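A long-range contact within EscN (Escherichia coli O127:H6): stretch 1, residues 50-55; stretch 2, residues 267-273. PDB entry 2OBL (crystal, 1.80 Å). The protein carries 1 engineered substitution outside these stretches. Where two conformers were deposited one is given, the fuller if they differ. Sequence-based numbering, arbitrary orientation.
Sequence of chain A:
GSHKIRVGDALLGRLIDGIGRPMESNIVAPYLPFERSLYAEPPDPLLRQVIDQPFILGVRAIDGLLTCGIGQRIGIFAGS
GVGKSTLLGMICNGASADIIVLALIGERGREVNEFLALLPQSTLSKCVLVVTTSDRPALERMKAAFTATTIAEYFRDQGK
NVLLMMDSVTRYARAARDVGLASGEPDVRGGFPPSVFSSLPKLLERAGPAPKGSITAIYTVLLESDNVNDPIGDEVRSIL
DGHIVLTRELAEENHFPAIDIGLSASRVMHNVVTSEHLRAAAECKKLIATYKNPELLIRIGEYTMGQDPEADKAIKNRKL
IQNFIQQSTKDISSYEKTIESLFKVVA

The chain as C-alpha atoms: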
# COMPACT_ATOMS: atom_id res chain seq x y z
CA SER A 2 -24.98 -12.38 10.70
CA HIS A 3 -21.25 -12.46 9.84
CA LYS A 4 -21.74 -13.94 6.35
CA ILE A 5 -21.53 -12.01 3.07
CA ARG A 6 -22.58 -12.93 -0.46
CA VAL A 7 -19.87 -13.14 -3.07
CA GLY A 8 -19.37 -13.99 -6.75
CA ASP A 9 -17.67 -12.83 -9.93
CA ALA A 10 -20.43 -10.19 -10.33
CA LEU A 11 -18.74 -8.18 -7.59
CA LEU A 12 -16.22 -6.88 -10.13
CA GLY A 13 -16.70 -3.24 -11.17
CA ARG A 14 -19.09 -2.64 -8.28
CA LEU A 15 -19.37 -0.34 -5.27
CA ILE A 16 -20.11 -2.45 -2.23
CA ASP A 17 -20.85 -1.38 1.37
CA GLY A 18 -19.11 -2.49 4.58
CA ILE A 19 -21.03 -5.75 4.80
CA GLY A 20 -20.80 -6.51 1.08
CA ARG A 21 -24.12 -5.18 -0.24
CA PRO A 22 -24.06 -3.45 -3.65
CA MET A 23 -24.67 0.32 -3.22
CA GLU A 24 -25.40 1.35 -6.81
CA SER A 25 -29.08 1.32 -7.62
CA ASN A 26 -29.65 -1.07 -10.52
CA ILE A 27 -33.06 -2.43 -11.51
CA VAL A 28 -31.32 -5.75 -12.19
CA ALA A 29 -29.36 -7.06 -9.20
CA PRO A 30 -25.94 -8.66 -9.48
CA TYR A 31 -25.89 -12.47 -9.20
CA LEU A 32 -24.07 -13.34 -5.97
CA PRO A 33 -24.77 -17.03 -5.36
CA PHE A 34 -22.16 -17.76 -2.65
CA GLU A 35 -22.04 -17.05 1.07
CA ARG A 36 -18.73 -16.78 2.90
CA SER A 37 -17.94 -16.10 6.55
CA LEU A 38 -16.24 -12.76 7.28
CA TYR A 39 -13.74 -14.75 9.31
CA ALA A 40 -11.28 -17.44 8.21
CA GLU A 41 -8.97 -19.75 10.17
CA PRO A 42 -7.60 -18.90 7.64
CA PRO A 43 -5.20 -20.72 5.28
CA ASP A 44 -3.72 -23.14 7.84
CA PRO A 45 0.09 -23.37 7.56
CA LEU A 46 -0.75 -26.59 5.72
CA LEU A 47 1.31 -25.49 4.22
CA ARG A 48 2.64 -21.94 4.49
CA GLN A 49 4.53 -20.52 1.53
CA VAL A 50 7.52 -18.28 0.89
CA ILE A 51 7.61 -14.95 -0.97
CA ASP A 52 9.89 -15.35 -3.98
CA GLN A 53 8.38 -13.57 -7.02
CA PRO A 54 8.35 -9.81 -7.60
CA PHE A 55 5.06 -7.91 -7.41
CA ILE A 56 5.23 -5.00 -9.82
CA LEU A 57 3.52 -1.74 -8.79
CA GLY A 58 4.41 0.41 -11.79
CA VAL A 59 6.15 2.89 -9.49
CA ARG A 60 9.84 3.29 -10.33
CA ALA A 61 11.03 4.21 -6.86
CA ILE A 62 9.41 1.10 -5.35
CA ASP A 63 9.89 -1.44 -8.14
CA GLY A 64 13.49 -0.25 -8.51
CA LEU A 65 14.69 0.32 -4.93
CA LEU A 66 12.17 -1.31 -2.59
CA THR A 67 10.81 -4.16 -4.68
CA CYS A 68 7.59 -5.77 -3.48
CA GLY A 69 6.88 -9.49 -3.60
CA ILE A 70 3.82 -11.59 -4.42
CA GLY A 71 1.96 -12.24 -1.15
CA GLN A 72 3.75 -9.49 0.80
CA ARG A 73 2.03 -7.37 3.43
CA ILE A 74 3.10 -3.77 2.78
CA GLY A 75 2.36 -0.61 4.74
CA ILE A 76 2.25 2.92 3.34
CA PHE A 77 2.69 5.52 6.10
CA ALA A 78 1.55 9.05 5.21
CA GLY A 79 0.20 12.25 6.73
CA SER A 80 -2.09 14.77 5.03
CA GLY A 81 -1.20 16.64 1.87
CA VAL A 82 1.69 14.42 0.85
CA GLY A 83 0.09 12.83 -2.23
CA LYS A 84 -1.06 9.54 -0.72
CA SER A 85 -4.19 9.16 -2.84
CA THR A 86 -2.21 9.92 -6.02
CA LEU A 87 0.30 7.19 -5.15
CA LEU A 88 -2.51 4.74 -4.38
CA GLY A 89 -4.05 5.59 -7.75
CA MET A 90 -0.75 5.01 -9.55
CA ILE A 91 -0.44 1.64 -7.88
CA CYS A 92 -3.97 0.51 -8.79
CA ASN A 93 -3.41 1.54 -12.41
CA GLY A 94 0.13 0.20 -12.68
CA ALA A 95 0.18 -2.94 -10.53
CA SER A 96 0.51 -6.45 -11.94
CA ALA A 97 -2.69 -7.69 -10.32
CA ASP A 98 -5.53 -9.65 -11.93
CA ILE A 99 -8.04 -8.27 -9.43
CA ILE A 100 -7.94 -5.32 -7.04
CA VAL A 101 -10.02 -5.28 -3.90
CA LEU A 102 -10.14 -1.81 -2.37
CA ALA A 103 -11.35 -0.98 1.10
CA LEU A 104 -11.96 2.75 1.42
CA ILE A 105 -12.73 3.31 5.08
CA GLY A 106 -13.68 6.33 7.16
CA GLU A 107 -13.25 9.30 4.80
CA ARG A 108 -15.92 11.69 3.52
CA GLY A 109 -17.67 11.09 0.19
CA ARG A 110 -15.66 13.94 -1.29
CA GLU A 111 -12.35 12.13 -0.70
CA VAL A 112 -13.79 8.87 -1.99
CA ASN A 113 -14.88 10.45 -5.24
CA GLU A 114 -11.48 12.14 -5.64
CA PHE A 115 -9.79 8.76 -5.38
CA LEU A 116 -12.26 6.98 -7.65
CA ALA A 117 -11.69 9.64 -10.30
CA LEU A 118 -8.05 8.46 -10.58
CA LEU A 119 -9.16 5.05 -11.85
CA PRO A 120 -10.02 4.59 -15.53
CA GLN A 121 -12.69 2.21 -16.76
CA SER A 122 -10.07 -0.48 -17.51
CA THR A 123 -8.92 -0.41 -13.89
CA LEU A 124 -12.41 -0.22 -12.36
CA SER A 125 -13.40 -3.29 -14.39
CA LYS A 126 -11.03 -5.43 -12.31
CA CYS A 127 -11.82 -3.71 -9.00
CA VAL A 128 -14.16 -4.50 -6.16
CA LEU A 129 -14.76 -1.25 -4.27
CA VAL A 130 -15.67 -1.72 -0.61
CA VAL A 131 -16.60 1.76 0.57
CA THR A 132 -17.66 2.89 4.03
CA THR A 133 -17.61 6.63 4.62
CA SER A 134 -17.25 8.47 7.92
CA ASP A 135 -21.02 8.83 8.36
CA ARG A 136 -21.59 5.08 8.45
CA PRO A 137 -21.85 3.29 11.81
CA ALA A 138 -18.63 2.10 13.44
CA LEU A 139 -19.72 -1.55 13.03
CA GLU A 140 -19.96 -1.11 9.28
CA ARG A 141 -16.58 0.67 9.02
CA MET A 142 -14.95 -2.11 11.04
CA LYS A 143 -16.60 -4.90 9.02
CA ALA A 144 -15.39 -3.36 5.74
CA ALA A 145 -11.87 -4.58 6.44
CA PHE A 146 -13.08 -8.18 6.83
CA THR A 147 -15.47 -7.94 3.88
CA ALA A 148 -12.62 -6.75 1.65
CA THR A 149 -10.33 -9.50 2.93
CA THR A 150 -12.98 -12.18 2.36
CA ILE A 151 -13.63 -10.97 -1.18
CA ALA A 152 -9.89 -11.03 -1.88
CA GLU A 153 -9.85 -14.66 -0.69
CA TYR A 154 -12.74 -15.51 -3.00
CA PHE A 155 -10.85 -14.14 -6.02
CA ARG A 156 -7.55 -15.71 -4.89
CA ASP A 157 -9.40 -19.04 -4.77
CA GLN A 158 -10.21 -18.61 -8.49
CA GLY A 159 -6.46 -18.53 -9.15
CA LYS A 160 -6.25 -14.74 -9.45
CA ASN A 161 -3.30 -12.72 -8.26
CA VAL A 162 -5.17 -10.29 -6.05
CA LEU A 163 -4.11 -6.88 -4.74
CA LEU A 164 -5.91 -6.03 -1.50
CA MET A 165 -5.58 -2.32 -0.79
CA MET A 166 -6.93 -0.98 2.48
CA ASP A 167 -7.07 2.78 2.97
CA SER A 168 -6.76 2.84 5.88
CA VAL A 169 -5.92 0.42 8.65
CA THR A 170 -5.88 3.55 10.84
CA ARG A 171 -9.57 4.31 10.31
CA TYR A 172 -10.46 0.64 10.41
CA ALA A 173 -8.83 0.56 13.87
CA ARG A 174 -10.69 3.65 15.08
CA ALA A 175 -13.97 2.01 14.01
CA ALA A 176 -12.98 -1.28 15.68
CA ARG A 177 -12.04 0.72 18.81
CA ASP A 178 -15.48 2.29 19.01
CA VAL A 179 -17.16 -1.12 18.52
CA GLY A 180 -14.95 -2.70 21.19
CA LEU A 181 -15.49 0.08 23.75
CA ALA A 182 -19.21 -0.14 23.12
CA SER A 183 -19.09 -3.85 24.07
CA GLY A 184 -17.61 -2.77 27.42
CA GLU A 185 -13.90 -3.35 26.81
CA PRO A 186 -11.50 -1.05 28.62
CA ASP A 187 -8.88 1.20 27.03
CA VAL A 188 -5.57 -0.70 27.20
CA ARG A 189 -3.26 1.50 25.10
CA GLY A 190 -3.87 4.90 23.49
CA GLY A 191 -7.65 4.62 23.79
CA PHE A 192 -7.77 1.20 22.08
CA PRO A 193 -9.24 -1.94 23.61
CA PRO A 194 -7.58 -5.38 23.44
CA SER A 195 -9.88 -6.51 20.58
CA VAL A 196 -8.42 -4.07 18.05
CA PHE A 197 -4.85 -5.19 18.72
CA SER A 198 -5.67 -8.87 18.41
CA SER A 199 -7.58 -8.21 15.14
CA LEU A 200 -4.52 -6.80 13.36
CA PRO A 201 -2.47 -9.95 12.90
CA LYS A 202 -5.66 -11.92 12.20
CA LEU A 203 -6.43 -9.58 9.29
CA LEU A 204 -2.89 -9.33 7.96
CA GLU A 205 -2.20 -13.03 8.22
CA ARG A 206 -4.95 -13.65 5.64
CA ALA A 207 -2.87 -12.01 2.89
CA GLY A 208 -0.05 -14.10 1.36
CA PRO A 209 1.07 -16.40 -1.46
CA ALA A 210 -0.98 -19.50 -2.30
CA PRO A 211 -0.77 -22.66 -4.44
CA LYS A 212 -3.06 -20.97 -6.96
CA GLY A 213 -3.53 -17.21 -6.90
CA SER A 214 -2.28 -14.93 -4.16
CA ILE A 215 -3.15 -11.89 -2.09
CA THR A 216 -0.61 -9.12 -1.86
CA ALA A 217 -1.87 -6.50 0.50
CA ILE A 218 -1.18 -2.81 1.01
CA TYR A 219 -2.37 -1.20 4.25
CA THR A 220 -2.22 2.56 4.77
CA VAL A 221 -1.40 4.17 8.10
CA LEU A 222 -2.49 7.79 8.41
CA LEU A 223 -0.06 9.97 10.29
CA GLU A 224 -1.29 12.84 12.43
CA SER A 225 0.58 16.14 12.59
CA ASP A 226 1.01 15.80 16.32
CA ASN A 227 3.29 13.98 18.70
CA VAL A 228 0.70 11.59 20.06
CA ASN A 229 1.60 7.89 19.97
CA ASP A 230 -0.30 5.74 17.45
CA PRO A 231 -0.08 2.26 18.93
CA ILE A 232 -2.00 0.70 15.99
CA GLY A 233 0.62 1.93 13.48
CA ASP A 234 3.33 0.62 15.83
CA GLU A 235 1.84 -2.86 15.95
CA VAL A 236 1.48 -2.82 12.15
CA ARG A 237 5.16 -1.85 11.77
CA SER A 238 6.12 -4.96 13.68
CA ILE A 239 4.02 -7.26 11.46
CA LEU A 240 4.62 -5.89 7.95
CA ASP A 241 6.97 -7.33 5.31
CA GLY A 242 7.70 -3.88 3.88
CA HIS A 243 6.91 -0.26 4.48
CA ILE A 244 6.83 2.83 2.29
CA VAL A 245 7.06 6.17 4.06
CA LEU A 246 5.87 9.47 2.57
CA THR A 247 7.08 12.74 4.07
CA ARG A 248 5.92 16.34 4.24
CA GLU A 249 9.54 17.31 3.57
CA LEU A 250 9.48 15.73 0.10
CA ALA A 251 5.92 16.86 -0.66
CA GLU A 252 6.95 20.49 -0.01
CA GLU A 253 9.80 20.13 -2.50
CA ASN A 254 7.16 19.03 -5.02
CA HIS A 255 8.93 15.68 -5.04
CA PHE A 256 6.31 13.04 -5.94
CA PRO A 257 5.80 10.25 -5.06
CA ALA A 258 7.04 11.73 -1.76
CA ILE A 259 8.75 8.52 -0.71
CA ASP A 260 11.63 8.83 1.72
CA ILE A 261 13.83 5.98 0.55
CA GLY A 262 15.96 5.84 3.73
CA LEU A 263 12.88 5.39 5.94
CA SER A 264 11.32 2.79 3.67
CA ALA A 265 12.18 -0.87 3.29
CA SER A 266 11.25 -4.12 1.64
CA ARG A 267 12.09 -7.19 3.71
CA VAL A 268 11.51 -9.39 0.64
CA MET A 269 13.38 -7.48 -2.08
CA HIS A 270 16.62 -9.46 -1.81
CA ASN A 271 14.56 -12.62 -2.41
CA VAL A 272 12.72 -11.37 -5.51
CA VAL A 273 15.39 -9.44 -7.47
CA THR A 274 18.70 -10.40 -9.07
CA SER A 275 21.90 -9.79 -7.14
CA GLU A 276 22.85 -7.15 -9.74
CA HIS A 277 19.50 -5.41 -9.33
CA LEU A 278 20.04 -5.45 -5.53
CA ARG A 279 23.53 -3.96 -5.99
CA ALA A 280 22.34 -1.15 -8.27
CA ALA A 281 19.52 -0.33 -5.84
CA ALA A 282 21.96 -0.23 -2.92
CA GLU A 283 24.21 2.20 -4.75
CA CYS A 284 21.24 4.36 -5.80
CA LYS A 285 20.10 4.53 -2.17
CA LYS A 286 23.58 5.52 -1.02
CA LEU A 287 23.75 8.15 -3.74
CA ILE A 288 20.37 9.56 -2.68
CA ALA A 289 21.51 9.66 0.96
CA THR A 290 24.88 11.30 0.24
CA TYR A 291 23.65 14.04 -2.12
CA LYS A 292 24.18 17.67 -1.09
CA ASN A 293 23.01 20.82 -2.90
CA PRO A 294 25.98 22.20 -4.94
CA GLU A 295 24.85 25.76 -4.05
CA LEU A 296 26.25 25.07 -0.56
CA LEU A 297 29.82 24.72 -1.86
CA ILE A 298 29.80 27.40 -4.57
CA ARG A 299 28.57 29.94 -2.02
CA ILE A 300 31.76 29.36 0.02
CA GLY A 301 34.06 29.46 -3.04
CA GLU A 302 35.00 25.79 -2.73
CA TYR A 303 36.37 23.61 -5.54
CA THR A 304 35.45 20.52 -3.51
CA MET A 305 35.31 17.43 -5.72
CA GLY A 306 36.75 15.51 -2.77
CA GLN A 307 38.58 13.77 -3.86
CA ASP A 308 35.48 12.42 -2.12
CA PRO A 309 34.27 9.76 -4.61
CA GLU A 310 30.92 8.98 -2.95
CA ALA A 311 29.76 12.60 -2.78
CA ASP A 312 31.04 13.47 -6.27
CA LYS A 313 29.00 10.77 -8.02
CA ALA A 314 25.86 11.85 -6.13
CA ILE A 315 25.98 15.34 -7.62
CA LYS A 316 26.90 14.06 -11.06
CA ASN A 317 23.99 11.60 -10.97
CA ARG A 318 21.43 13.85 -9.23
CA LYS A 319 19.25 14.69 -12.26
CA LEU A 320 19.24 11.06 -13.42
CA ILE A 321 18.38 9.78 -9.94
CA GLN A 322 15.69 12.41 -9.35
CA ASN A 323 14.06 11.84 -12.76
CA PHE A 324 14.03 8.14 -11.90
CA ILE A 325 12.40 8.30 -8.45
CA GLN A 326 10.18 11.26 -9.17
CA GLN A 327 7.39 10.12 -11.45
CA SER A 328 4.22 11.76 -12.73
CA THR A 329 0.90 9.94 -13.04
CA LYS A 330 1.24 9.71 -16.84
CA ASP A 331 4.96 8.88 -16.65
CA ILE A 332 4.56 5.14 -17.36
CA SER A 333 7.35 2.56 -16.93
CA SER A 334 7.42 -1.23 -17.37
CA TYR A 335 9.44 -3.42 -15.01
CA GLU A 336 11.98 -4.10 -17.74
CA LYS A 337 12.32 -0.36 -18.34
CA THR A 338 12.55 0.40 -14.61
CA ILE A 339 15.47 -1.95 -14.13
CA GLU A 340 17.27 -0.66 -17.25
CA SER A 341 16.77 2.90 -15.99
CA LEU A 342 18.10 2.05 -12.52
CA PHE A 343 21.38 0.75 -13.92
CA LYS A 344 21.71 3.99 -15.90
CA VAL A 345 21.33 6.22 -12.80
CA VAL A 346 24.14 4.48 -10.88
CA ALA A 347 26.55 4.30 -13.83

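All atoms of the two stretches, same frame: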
# COMPACT_ATOMS: atom_id res chain seq x y z
N VAL A 50 6.44 -19.26 0.82
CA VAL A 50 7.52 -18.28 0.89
C VAL A 50 7.27 -17.24 -0.20
O VAL A 50 6.66 -17.54 -1.22
CB VAL A 50 8.88 -18.97 0.63
CG1 VAL A 50 10.01 -17.95 0.57
CG2 VAL A 50 9.16 -20.02 1.70
N ILE A 51 7.72 -16.01 0.03
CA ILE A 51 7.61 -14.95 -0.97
C ILE A 51 8.87 -14.95 -1.82
O ILE A 51 9.96 -14.74 -1.30
CB ILE A 51 7.45 -13.57 -0.30
CG1 ILE A 51 6.16 -13.53 0.53
CG2 ILE A 51 7.48 -12.45 -1.34
CD1 ILE A 51 6.00 -12.27 1.34
N ASP A 52 8.72 -15.20 -3.12
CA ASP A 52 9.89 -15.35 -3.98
C ASP A 52 9.75 -14.83 -5.41
O ASP A 52 10.64 -15.02 -6.24
CB ASP A 52 10.37 -16.81 -3.97
CG ASP A 52 9.33 -17.78 -4.53
OD1 ASP A 52 8.25 -17.32 -4.98
OD2 ASP A 52 9.60 -19.00 -4.54
N GLN A 53 8.63 -14.17 -5.70
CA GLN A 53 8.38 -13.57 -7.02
C GLN A 53 8.11 -12.08 -6.84
O GLN A 53 7.46 -11.70 -5.89
CB GLN A 53 7.16 -14.22 -7.67
CG GLN A 53 7.30 -15.70 -7.94
CD GLN A 53 8.27 -15.99 -9.06
OE1 GLN A 53 8.67 -15.08 -9.80
NE2 GLN A 53 8.66 -17.25 -9.20
N PRO A 54 8.62 -11.24 -7.76
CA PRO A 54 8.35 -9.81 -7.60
C PRO A 54 6.89 -9.45 -7.89
O PRO A 54 6.24 -10.07 -8.74
CB PRO A 54 9.29 -9.15 -8.61
CG PRO A 54 9.55 -10.18 -9.63
CD PRO A 54 9.43 -11.53 -8.96
N PHE A 55 6.38 -8.46 -7.16
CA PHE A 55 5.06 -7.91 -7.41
C PHE A 55 5.26 -6.49 -7.90
O PHE A 55 5.74 -5.63 -7.16
CB PHE A 55 4.20 -7.91 -6.15
CG PHE A 55 2.81 -7.39 -6.37
CD1 PHE A 55 1.82 -8.21 -6.88
CD2 PHE A 55 2.50 -6.08 -6.06
CE1 PHE A 55 0.52 -7.72 -7.09
CE2 PHE A 55 1.21 -5.59 -6.26
CZ PHE A 55 0.23 -6.40 -6.78
N ARG A 267 11.41 -6.05 3.11
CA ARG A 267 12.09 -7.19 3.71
C ARG A 267 12.24 -8.36 2.73
O ARG A 267 12.97 -9.31 3.00
CB ARG A 267 11.36 -7.69 4.96
CG ARG A 267 11.27 -6.69 6.10
CD ARG A 267 10.67 -7.33 7.34
NE ARG A 267 11.59 -8.29 7.97
CZ ARG A 267 12.40 -7.99 8.98
NH1 ARG A 267 12.40 -6.77 9.48
NH2 ARG A 267 13.20 -8.91 9.50
N VAL A 268 11.53 -8.28 1.60
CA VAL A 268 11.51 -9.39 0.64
C VAL A 268 12.32 -9.12 -0.63
O VAL A 268 12.55 -10.02 -1.41
CB VAL A 268 10.07 -9.81 0.24
CG1 VAL A 268 9.19 -10.06 1.49
CG2 VAL A 268 9.44 -8.79 -0.71
N MET A 269 12.70 -7.86 -0.85
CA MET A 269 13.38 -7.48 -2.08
C MET A 269 14.54 -8.40 -2.45
O MET A 269 14.64 -8.85 -3.59
CB MET A 269 13.89 -6.05 -1.99
CG MET A 269 14.72 -5.63 -3.21
SD MET A 269 15.04 -3.86 -3.21
CE MET A 269 15.82 -3.70 -4.83
N HIS A 270 15.42 -8.67 -1.50
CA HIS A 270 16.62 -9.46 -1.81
C HIS A 270 16.27 -10.87 -2.29
O HIS A 270 17.11 -11.55 -2.92
CB HIS A 270 17.55 -9.50 -0.60
CG HIS A 270 17.04 -10.32 0.54
ND1 HIS A 270 16.01 -9.90 1.36
CD2 HIS A 270 17.40 -11.55 0.99
CE1 HIS A 270 15.77 -10.82 2.27
NE2 HIS A 270 16.60 -11.83 2.07
N ASN A 271 15.05 -11.31 -2.00
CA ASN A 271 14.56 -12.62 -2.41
C ASN A 271 13.82 -12.63 -3.74
O ASN A 271 13.50 -13.70 -4.27
CB ASN A 271 13.62 -13.19 -1.34
CG ASN A 271 14.33 -13.55 -0.07
OD1 ASN A 271 13.76 -13.44 1.03
ND2 ASN A 271 15.58 -14.00 -0.19
N VAL A 272 13.54 -11.45 -4.29
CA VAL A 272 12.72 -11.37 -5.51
C VAL A 272 13.40 -10.63 -6.67
O VAL A 272 12.84 -10.54 -7.76
CB VAL A 272 11.33 -10.73 -5.25
CG1 VAL A 272 10.62 -11.41 -4.09
CG2 VAL A 272 11.46 -9.23 -5.00
N VAL A 273 14.60 -10.08 -6.42
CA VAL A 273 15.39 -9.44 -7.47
C VAL A 273 16.76 -10.10 -7.65
O VAL A 273 17.26 -10.81 -6.77
CB VAL A 273 15.59 -7.92 -7.21
CG1 VAL A 273 14.24 -7.25 -6.92
CG2 VAL A 273 16.56 -7.70 -6.06
O HOH W 1 11.03 -13.22 0.73
O HOH W 2 12.61 -13.54 -8.56

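Segments far apart in sequence need not hydrogen-bond directly to hold together; a few apolar contacts, with water serving the polar groups left over, can suffice. The meeting of residues 50-55 with 267-273 in EscN is a compact example. At least 217 residues separate any two that touch, no direct hydrogen bond joins the stretches, and together they bury 281 Å². Stretch 2 turns back on itself through its own backbone bonds, N271 N to V268 O and V272 N to M269 O, both 2.9 Å, and this turn helps place V268, N271 and V272 with their CA-to-CB bonds toward stretch 1. The backbones draw closer along stretch 1, from 7.0 Å between the CA atoms of I51 and V268 to 5.1 Å between those of P54 and V272.

V50 stays out of reach, so contact begins at I51, which points toward stretch 2. Its branched side chain meets two valines: I51 CD1 lies 3.9 Å from V268 CG1, and I51 CG2 lies 4.3 Å from V272 CG1. The carbonyl of the same residue is served by water 1, which donates to I51 O and to N271 OD1, each at 2.8 Å, bridging main chain to side chain.

D52 turns its side chain away and contributes backbone instead. D52 O and N271 O, both acceptors, approach to 3.7 Å without bonding, while water 2 donates to V272 O at 3.1 Å and, weakly, to D52 O at 3.4 Å.

Q53 also points away, yet its carbonyl oxygen rests 3.6 Å from V272 CG1, a van der Waals contact. P54 completes the apolar surface: its N sits 3.7 Å from V272 CB, and P54 CB is 4.2 Å from V272 CG2. V272 thus touches every residue from I51 to P54. Beyond them, the end of the F55 side chain leads away, and the contact ends.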